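Local coordinates for protein MgGH51 (Meripilus giganteus, PDB 6ZPV) that hydrolyses terminal non-reducing alpha-L-arabinofuranoside residues from arabinose-containing glycans, acting as a fungal family GH51 glycosidase, at residues 546-552 against 620-626; 573-579 against 600-606. All blocks are in the same frame, centred on the assembly; numbering follows the deposited sequence.

Contact 1 (546-552 against 620-626)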
ATOM      1  N   GLY A 546     -19.116   8.495  25.696  1.00 16.89           N
ATOM      2  CA  GLY A 546     -18.980   7.459  26.714  1.00 15.84           C
ATOM      3  C   GLY A 546     -18.923   6.038  26.135  1.00 14.22           C
ATOM      4  O   GLY A 546     -18.871   5.091  26.924  1.00 14.39           O
ATOM      5  N   LYS A 547     -18.899   5.870  24.803  1.00 14.10           N
ATOM      6  CA  LYS A 547     -18.710   4.530  24.218  1.00 13.73           C
ATOM      7  C   LYS A 547     -17.359   4.003  24.716  1.00 14.02           C
ATOM      8  O   LYS A 547     -16.322   4.685  24.616  1.00 14.84           O
ATOM      9  CB  LYS A 547     -18.798   4.575  22.712  1.00 19.08           C
ATOM     10  CG  LYS A 547     -20.154   4.522  22.136  1.00 24.93           C
ATOM     11  CD  LYS A 547     -20.026   4.266  20.655  1.00 35.69           C
ATOM     12  CE  LYS A 547     -21.353   3.928  20.092  1.00 49.24           C
ATOM     13  NZ  LYS A 547     -21.159   3.806  18.634  1.00 59.84           N
ATOM     14  N   THR A 548     -17.377   2.787  25.268  1.00 12.38           N
ATOM     15  CA  THR A 548     -16.238   2.202  25.958  1.00 11.52           C
ATOM     16  C   THR A 548     -15.943   0.856  25.300  1.00 11.80           C
ATOM     17  O   THR A 548     -16.847  -0.029  25.240  1.00 13.44           O
ATOM     18  CB  THR A 548     -16.550   2.073  27.462  1.00 12.57           C
ATOM     19  OG1 THR A 548     -16.887   3.360  27.972  1.00 13.07           O
ATOM     20  CG2 THR A 548     -15.410   1.481  28.256  1.00 12.78           C
ATOM     21  N   PHE A 549     -14.721   0.712  24.822  1.00 11.60           N
ATOM     22  CA  PHE A 549     -14.295  -0.408  23.946  1.00 11.96           C
ATOM     23  C   PHE A 549     -13.358  -1.305  24.704  1.00 11.16           C
ATOM     24  O   PHE A 549     -12.244  -0.880  25.055  1.00 12.07           O
ATOM     25  CB  PHE A 549     -13.620   0.153  22.713  1.00 11.53           C
ATOM     26  CG  PHE A 549     -14.379   1.238  22.007  1.00 12.20           C
ATOM     27  CD1 PHE A 549     -15.433   0.940  21.179  1.00 12.39           C
ATOM     28  CD2 PHE A 549     -14.011   2.560  22.166  1.00 13.44           C
ATOM     29  CE1 PHE A 549     -16.129   1.930  20.498  1.00 14.29           C
ATOM     30  CE2 PHE A 549     -14.668   3.568  21.506  1.00 14.79           C
ATOM     31  CZ  PHE A 549     -15.748   3.243  20.697  1.00 14.21           C
ATOM     32  N   ILE A 550     -13.806  -2.511  25.008  1.00 11.10           N
ATOM     33  CA  ILE A 550     -13.040  -3.524  25.733  1.00 11.36           C
ATOM     34  C   ILE A 550     -12.536  -4.523  24.729  1.00 11.10           C
ATOM     35  O   ILE A 550     -13.311  -5.309  24.166  1.00 12.07           O
ATOM     36  CB  ILE A 550     -13.904  -4.176  26.825  1.00 11.89           C
ATOM     37  CG1 ILE A 550     -14.493  -3.179  27.800  1.00 13.00           C
ATOM     38  CG2 ILE A 550     -13.109  -5.266  27.515  1.00 12.60           C
ATOM     39  CD1 ILE A 550     -15.614  -3.726  28.658  1.00 15.04           C
ATOM     40  N   LYS A 551     -11.234  -4.467  24.416  1.00 11.43           N
ATOM     41  CA  LYS A 551     -10.609  -5.340  23.394  1.00 11.49           C
ATOM     42  C   LYS A 551      -9.861  -6.454  24.083  1.00 11.23           C
ATOM     43  O   LYS A 551      -9.076  -6.171  24.987  1.00 12.69           O
ATOM     44  CB  LYS A 551      -9.727  -4.467  22.460  1.00 12.04           C
ATOM     45  CG  LYS A 551     -10.526  -3.433  21.691  1.00 12.74           C
ATOM     46  CD  LYS A 551      -9.914  -2.879  20.469  1.00 15.93           C
ATOM     47  CE  LYS A 551      -8.782  -1.952  20.741  1.00 16.30           C
ATOM     48  NZ  LYS A 551      -9.091  -0.467  20.348  1.00 14.56           N
ATOM     49  N   ILE A 552     -10.130  -7.683  23.661  1.00 11.99           N
ATOM     50  CA  ILE A 552      -9.650  -8.881  24.372  1.00 11.87           C
ATOM     51  C   ILE A 552      -9.021  -9.836  23.368  1.00 11.48           C
ATOM     52  O   ILE A 552      -9.689 -10.270  22.392  1.00 12.57           O
ATOM     53  CB  ILE A 552     -10.809  -9.601  25.062  1.00 11.96           C
ATOM     54  CG1 ILE A 552     -11.621  -8.656  25.954  1.00 13.02           C
ATOM     55  CG2 ILE A 552     -10.296 -10.810  25.835  1.00 13.64           C
ATOM     56  CD1 ILE A 552     -13.000  -9.161  26.330  1.00 14.64           C
ATOM     57  N   SER A 620     -11.794 -10.263  20.490  1.00 11.41           N
ATOM     58  CA  SER A 620     -13.161  -9.836  20.821  1.00 11.83           C
ATOM     59  C   SER A 620     -13.162  -8.358  21.151  1.00 11.83           C
ATOM     60  O   SER A 620     -12.214  -7.857  21.788  1.00 12.85           O
ATOM     61  CB  SER A 620     -13.751 -10.631  21.963  1.00 11.97           C
ATOM     62  OG  SER A 620     -13.648 -12.037  21.731  1.00 12.97           O
ATOM     63  N   VAL A 621     -14.262  -7.698  20.846  1.00 11.47           N
ATOM     64  CA  VAL A 621     -14.490  -6.299  21.274  1.00 11.80           C
ATOM     65  C   VAL A 621     -15.884  -6.246  21.889  1.00 11.49           C
ATOM     66  O   VAL A 621     -16.869  -6.592  21.209  1.00 12.18           O
ATOM     67  CB  VAL A 621     -14.417  -5.310  20.112  1.00 12.52           C
ATOM     68  CG1 VAL A 621     -14.631  -3.889  20.628  1.00 13.57           C
ATOM     69  CG2 VAL A 621     -13.096  -5.455  19.362  1.00 13.34           C
ATOM     70  N   ILE A 622     -15.946  -5.793  23.124  1.00 11.39           N
ATOM     71  CA  ILE A 622     -17.217  -5.540  23.816  1.00 11.59           C
ATOM     72  C   ILE A 622     -17.342  -4.031  23.923  1.00 12.48           C
ATOM     73  O   ILE A 622     -16.418  -3.373  24.469  1.00 12.36           O
ATOM     74  CB  ILE A 622     -17.300  -6.224  25.198  1.00 12.54           C
ATOM     75  CG1 ILE A 622     -17.280  -7.729  24.998  1.00 14.00           C
ATOM     76  CG2 ILE A 622     -18.577  -5.755  25.921  1.00 13.83           C
ATOM     77  CD1 ILE A 622     -17.180  -8.539  26.302  1.00 15.54           C
ATOM     78  N   THR A 623     -18.450  -3.449  23.438  1.00 11.92           N
ATOM     79  CA  THR A 623     -18.687  -2.001  23.510  1.00 12.82           C
ATOM     80  C   THR A 623     -19.880  -1.748  24.415  1.00 12.81           C
ATOM     81  O   THR A 623     -21.000  -2.232  24.114  1.00 13.88           O
ATOM     82  CB  THR A 623     -18.908  -1.402  22.130  1.00 13.27           C
ATOM     83  OG1 THR A 623     -17.798  -1.739  21.279  1.00 14.04           O
ATOM     84  CG2 THR A 623     -19.056   0.093  22.201  1.00 14.89           C
ATOM     85  N   VAL A 624     -19.675  -0.959  25.444  1.00 12.81           N
ATOM     86  CA  VAL A 624     -20.746  -0.511  26.362  1.00 13.07           C
ATOM     87  C   VAL A 624     -20.684   1.015  26.424  1.00 13.89           C
ATOM     88  O   VAL A 624     -19.721   1.622  25.936  1.00 18.10           O
ATOM     89  CB  VAL A 624     -20.559  -1.149  27.761  1.00 13.73           C
ATOM     90  CG1 VAL A 624     -20.793  -2.635  27.670  1.00 14.88           C
ATOM     91  CG2 VAL A 624     -19.247  -0.824  28.436  1.00 14.48           C
ATOM     92  N   THR A 625     -21.667   1.635  27.032  1.00 13.96           N
ATOM     93  CA  THR A 625     -21.626   3.077  27.343  1.00 14.00           C
ATOM     94  C   THR A 625     -21.349   3.217  28.834  1.00 14.13           C
ATOM     95  O   THR A 625     -22.052   2.610  29.638  1.00 16.91           O
ATOM     96  CB  THR A 625     -22.862   3.800  26.867  1.00 16.40           C
ATOM     97  OG1 THR A 625     -23.000   3.587  25.461  1.00 19.50           O
ATOM     98  CG2 THR A 625     -22.784   5.262  27.138  1.00 19.24           C
ATOM     99  N   THR A 626     -20.410   4.103  29.194  1.00 14.56           N
ATOM    100  CA  THR A 626     -20.096   4.392  30.615  1.00 15.63           C
ATOM    101  C   THR A 626     -20.101   5.897  30.858  1.00 16.53           C
ATOM    102  O   THR A 626     -19.741   6.662  29.951  1.00 17.29           O
ATOM    103  CB  THR A 626     -18.764   3.790  31.054  1.00 14.56           C
ATOM    104  OG1 THR A 626     -17.699   4.460  30.396  1.00 14.51           O
ATOM    105  CG2 THR A 626     -18.695   2.306  30.821  1.00 16.65           C
TER
HETATM  106  O   HOH W   1     -11.242 -12.724  22.747  1.00 12.89           O
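Strands 547-552 and 620-625 run antiparallel, 155° apart in direction with axes approaching to 4.5 Å, and the rotamers set how the side chains meet on each face. On one face Ile550, Ile552 and Ile622 all adopt the mt rotamer. Ile550 and Ile622 abut at their roots (CB to CB 4.3 Å), while CD1 of Ile552 reaches to 4.2 Å from CD1 of Ile622, so the methyl tips meet diagonally. Thr548 shares this face; Thr626, in p, donates from its OG1 to Thr548 OG1 (2.8 Å), which in its m rotamer donates in turn to Gly546 O (2.8 Å), a chain of two hydrogen bonds. On the opposite face, Phe549 (m) presents the edge of its ring to Thr623, CD1 lying 3.6 Å from OG1. Lys551 rests its CG 4.0 Å from Val621 CG2, then turns at chi3 (m), carrying NZ away to a salt bridge with Glu468. Lys547 stays extended and exposed. Reciprocal backbone bonds fix the register, for example Ile550 N to Ile622 O (2.8 Å) and Ile622 N to Ile550 O (2.9 Å). Gly546, with phi 77°, precedes the strand; a CB there would clash with Thr626 O. Both strands are interior members of the antiparallel sheet of the C-terminal beta-sandwich domain: strand 535-541 flanks 547-554, strand 575-582 flanks 618-625, Phe610 and Tyr612 of strand 609-614 pack on the isoleucine face, and helices 454-469 and 507-517 supply partners for Lys551.

Contact 2 (573-579 against 600-606). With SO4 (sulfate ion), chain H.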
ATOM      1  N   SER A 573     -24.206   0.925  30.571  1.00 14.54           N
ATOM      2  CA  SER A 573     -25.338   0.411  29.809  1.00 15.23           C
ATOM      3  C   SER A 573     -25.643  -1.027  30.202  1.00 14.12           C
ATOM      4  O   SER A 573     -24.788  -1.793  30.551  1.00 15.53           O
ATOM      5  CB  SER A 573     -25.063   0.565  28.340  1.00 14.82           C
ATOM      6  OG  SER A 573     -23.894  -0.107  27.904  1.00 15.32           O
ATOM      7  N   SER A 574     -26.947  -1.370  30.082  1.00 15.47           N
ATOM      8  CA  SER A 574     -27.476  -2.709  30.416  1.00 16.34           C
ATOM      9  C   SER A 574     -27.221  -3.721  29.321  1.00 14.88           C
ATOM     10  O   SER A 574     -27.420  -4.909  29.553  1.00 16.53           O
ATOM     11  CB  SER A 574     -28.996  -2.598  30.749  1.00 22.10           C
ATOM     12  OG  SER A 574     -29.090  -1.877  31.977  1.00 29.61           O
ATOM     13  N   THR A 575     -26.921  -3.229  28.104  1.00 14.54           N
ATOM     14  CA  THR A 575     -26.529  -4.072  26.978  1.00 15.51           C
ATOM     15  C   THR A 575     -25.282  -3.483  26.326  1.00 14.48           C
ATOM     16  O   THR A 575     -24.944  -2.309  26.549  1.00 15.59           O
ATOM     17  CB  THR A 575     -27.661  -4.196  25.936  1.00 15.92           C
ATOM     18  OG1 THR A 575     -27.899  -2.902  25.375  1.00 18.66           O
ATOM     19  CG2 THR A 575     -28.921  -4.784  26.504  1.00 18.10           C
ATOM     20  N   GLY A 576     -24.593  -4.304  25.584  1.00 14.24           N
ATOM     21  CA  GLY A 576     -23.418  -3.905  24.815  1.00 15.51           C
ATOM     22  C   GLY A 576     -23.374  -4.702  23.510  1.00 14.64           C
ATOM     23  O   GLY A 576     -24.142  -5.701  23.357  1.00 17.03           O
ATOM     24  N   THR A 577     -22.497  -4.293  22.605  1.00 12.61           N
ATOM     25  CA  THR A 577     -22.226  -5.060  21.436  1.00 12.73           C
ATOM     26  C   THR A 577     -21.006  -5.944  21.660  1.00 12.19           C
ATOM     27  O   THR A 577     -20.106  -5.584  22.424  1.00 14.01           O
ATOM     28  CB  THR A 577     -22.079  -4.204  20.196  1.00 14.45           C
ATOM     29  OG1 THR A 577     -20.859  -3.507  20.370  1.00 16.72           O
ATOM     30  CG2 THR A 577     -23.268  -3.293  19.945  1.00 14.30           C
ATOM     31  N   LEU A 578     -21.007  -7.101  20.995  1.00 12.13           N
ATOM     32  CA  LEU A 578     -19.905  -8.051  20.993  1.00 11.85           C
ATOM     33  C   LEU A 578     -19.496  -8.314  19.551  1.00 11.60           C
ATOM     34  O   LEU A 578     -20.361  -8.678  18.725  1.00 13.56           O
ATOM     35  CB  LEU A 578     -20.319  -9.357  21.685  1.00 12.43           C
ATOM     36  CG  LEU A 578     -19.317 -10.511  21.609  1.00 12.71           C
ATOM     37  CD1 LEU A 578     -17.987 -10.208  22.297  1.00 13.41           C
ATOM     38  CD2 LEU A 578     -19.918 -11.817  22.147  1.00 14.69           C
ATOM     39  N   GLN A 579     -18.216  -8.217  19.250  1.00 12.06           N
ATOM     40  CA  GLN A 579     -17.655  -8.590  17.929  1.00 11.95           C
ATOM     41  C   GLN A 579     -16.556  -9.590  18.203  1.00 11.49           C
ATOM     42  O   GLN A 579     -15.676  -9.290  18.991  1.00 13.37           O
ATOM     43  CB  GLN A 579     -17.092  -7.334  17.225  1.00 12.80           C
ATOM     44  CG  GLN A 579     -18.119  -6.237  17.043  1.00 14.56           C
ATOM     45  CD  GLN A 579     -17.515  -4.930  16.588  1.00 13.99           C
ATOM     46  OE1 GLN A 579     -17.353  -3.927  17.399  1.00 18.67           O
ATOM     47  NE2 GLN A 579     -17.229  -4.899  15.354  1.00 14.48           N
ATOM     48  N   LYS A 600     -18.068 -12.062  13.830  1.00 13.89           N
ATOM     49  CA  LYS A 600     -19.495 -12.156  14.147  1.00 14.58           C
ATOM     50  C   LYS A 600     -19.835 -11.092  15.161  1.00 14.93           C
ATOM     51  O   LYS A 600     -19.134 -10.926  16.166  1.00 14.24           O
ATOM     52  CB  LYS A 600     -19.817 -13.557  14.680  1.00 18.39           C
ATOM     53  CG  LYS A 600     -19.340 -14.708  13.773  1.00 30.18           C
ATOM     54  CD  LYS A 600     -19.665 -14.771  12.297  1.00 44.15           C
ATOM     55  CE  LYS A 600     -19.043 -15.938  11.528  1.00 47.63           C
ATOM     56  NZ  LYS A 600     -19.860 -16.183  10.300  1.00 57.32           N
ATOM     57  N   THR A 601     -20.923 -10.377  14.909  1.00 15.70           N
ATOM     58  CA  THR A 601     -21.422  -9.299  15.754  1.00 14.40           C
ATOM     59  C   THR A 601     -22.763  -9.686  16.409  1.00 13.61           C
ATOM     60  O   THR A 601     -23.616 -10.296  15.740  1.00 17.61           O
ATOM     61  CB  THR A 601     -21.541  -7.960  15.025  1.00 17.04           C
ATOM     62  OG1 THR A 601     -20.266  -7.610  14.436  1.00 20.74           O
ATOM     63  CG2 THR A 601     -22.062  -6.840  15.896  1.00 19.10           C
ATOM     64  N   SER A 602     -22.901  -9.340  17.666  1.00 13.40           N
ATOM     65  CA  SER A 602     -24.117  -9.615  18.445  1.00 13.65           C
ATOM     66  C   SER A 602     -24.308  -8.541  19.495  1.00 13.61           C
ATOM     67  O   SER A 602     -23.418  -7.720  19.716  1.00 14.00           O
ATOM     68  CB  SER A 602     -24.031 -11.005  19.056  1.00 14.09           C
ATOM     69  OG  SER A 602     -22.931 -11.105  19.946  1.00 13.72           O
ATOM     70  N   THR A 603     -25.434  -8.631  20.216  1.00 14.10           N
ATOM     71  CA  THR A 603     -25.692  -7.827  21.427  1.00 12.83           C
ATOM     72  C   THR A 603     -25.828  -8.764  22.602  1.00 11.84           C
ATOM     73  O   THR A 603     -26.411  -9.864  22.488  1.00 12.39           O
ATOM     74  CB  THR A 603     -26.880  -6.887  21.237  1.00 14.52           C
ATOM     75  OG1 THR A 603     -28.018  -7.549  20.641  1.00 16.80           O
ATOM     76  CG2 THR A 603     -26.489  -5.795  20.266  1.00 18.22           C
ATOM     77  N   ILE A 604     -25.349  -8.319  23.748  1.00 13.63           N
ATOM     78  CA  ILE A 604     -25.280  -9.104  24.991  1.00 13.77           C
ATOM     79  C   ILE A 604     -25.699  -8.226  26.154  1.00 13.97           C
ATOM     80  O   ILE A 604     -25.583  -6.972  26.123  1.00 14.39           O
ATOM     81  CB  ILE A 604     -23.862  -9.671  25.212  1.00 13.34           C
ATOM     82  CG1 ILE A 604     -22.829  -8.560  25.277  1.00 16.02           C
ATOM     83  CG2 ILE A 604     -23.527 -10.786  24.206  1.00 13.90           C
ATOM     84  CD1 ILE A 604     -21.508  -8.989  25.841  1.00 17.99           C
ATOM     85  N   GLY A 605     -26.091  -8.881  27.242  1.00 12.77           N
ATOM     86  CA  GLY A 605     -26.275  -8.186  28.502  1.00 13.53           C
ATOM     87  C   GLY A 605     -24.978  -7.736  29.138  1.00 14.66           C
ATOM     88  O   GLY A 605     -23.985  -8.487  29.107  1.00 15.51           O
ATOM     89  N   THR A 606     -24.915  -6.560  29.773  0.50 13.98           N
ATOM     90  CA  THR A 606     -23.663  -6.097  30.428  0.50 14.45           C
ATOM     91  C   THR A 606     -23.957  -5.650  31.879  0.50 17.83           C
ATOM     92  O   THR A 606     -24.001  -6.458  32.730  0.50 22.40           O
ATOM     93  CB  THR A 606     -22.927  -5.151  29.459  0.50 13.79           C
ATOM     94  OG1 THR A 606     -23.792  -4.155  28.899  0.50 15.57           O
ATOM     95  CG2 THR A 606     -22.319  -5.902  28.281  0.50 14.62           C
TER
HETATM   96  S   SO4 H 718     -29.484   1.556  29.607  0.79 23.44           S
HETATM   97  O1  SO4 H 718     -28.536   2.590  29.898  1.00 48.82           O
HETATM   98  O2  SO4 H 718     -28.761   0.554  28.814  1.00 30.05           O
HETATM   99  O3  SO4 H 718     -29.728   0.898  30.873  1.00 51.47           O
HETATM  100  O4  SO4 H 718     -30.692   2.074  29.181  1.00 22.27           O
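Leu578 overlaps Ile604 across the strand pair, its CD2 lying 4.3 Å from Ile604 CG2, in a long-connection beta hairpin at one edge of the C-terminal domain's antiparallel sheet. Strands 575-579 and 600-605 run at 150° to each other, and the register is read from their alternating spacing: CA atoms of the non-hydrogen-bonded pair Thr577 and Thr603 are 4.4 Å apart, those of the hydrogen-bonded pair Leu578 and Ser602 5.2 Å. The latter pair exchanges two bonds, Leu578 N to Ser602 O and Ser602 N to Leu578 O, both 2.8 Å; another two run from Gly576 N to Ile604 O and Ile604 N to Gly576 O, both 2.9 Å. Ser602 also sits against Leu578, OG to CB 3.6 Å. Threonines and Gln579 line the other face, where Thr577 and Thr603 meet through their methyls (CG2 to CG2 4.1 Å) and Thr601 OG1 lies 3.6 Å from the aliphatic CG of Gln579. Gly576 leaves room for Thr606, since an ideal CB there would be a tight 3.2 Å from Thr606 CG2. At the open end, away from the connection, Thr606 N bonds Ser574 O (3.0 Å) and, in the conformer given, its OG1 bonds Ser573 O (3.0 Å). Within its segment, Ser573 OG donates to Thr575 O (2.8 Å). A sulfate ion, probably from the crystallisation liquor, occupies the same exposed end, where Ser574 N donates to its O2 at 2.9 Å with a nearly straight angle of 171°.

Overall arrangement
Contacts 1 and 2 belong to the same antiparallel sheet and have centres about 9 Å apart. Strands 618-625 and 575-582 are neighbours in it, and probable backbone hydrogen bonds stitch them: Val621 N to Gln579 O (2.8 Å) and Thr623 N to Thr577 O (2.9 Å). Val624 adds packing, its CB 3.5 Å from Ser573 OG and its CG1 3.6 Å from Thr606 OG1. Contact 1 is buried in the sheet interior; contact 2 joins 575-582 to the edge strand 600-605, is more exposed, and lies between the two halves of contact 1 in sequence. Their centres are about 30 and 34 Å from the chain centre, and none of their residues is among those that contact the bound glycans.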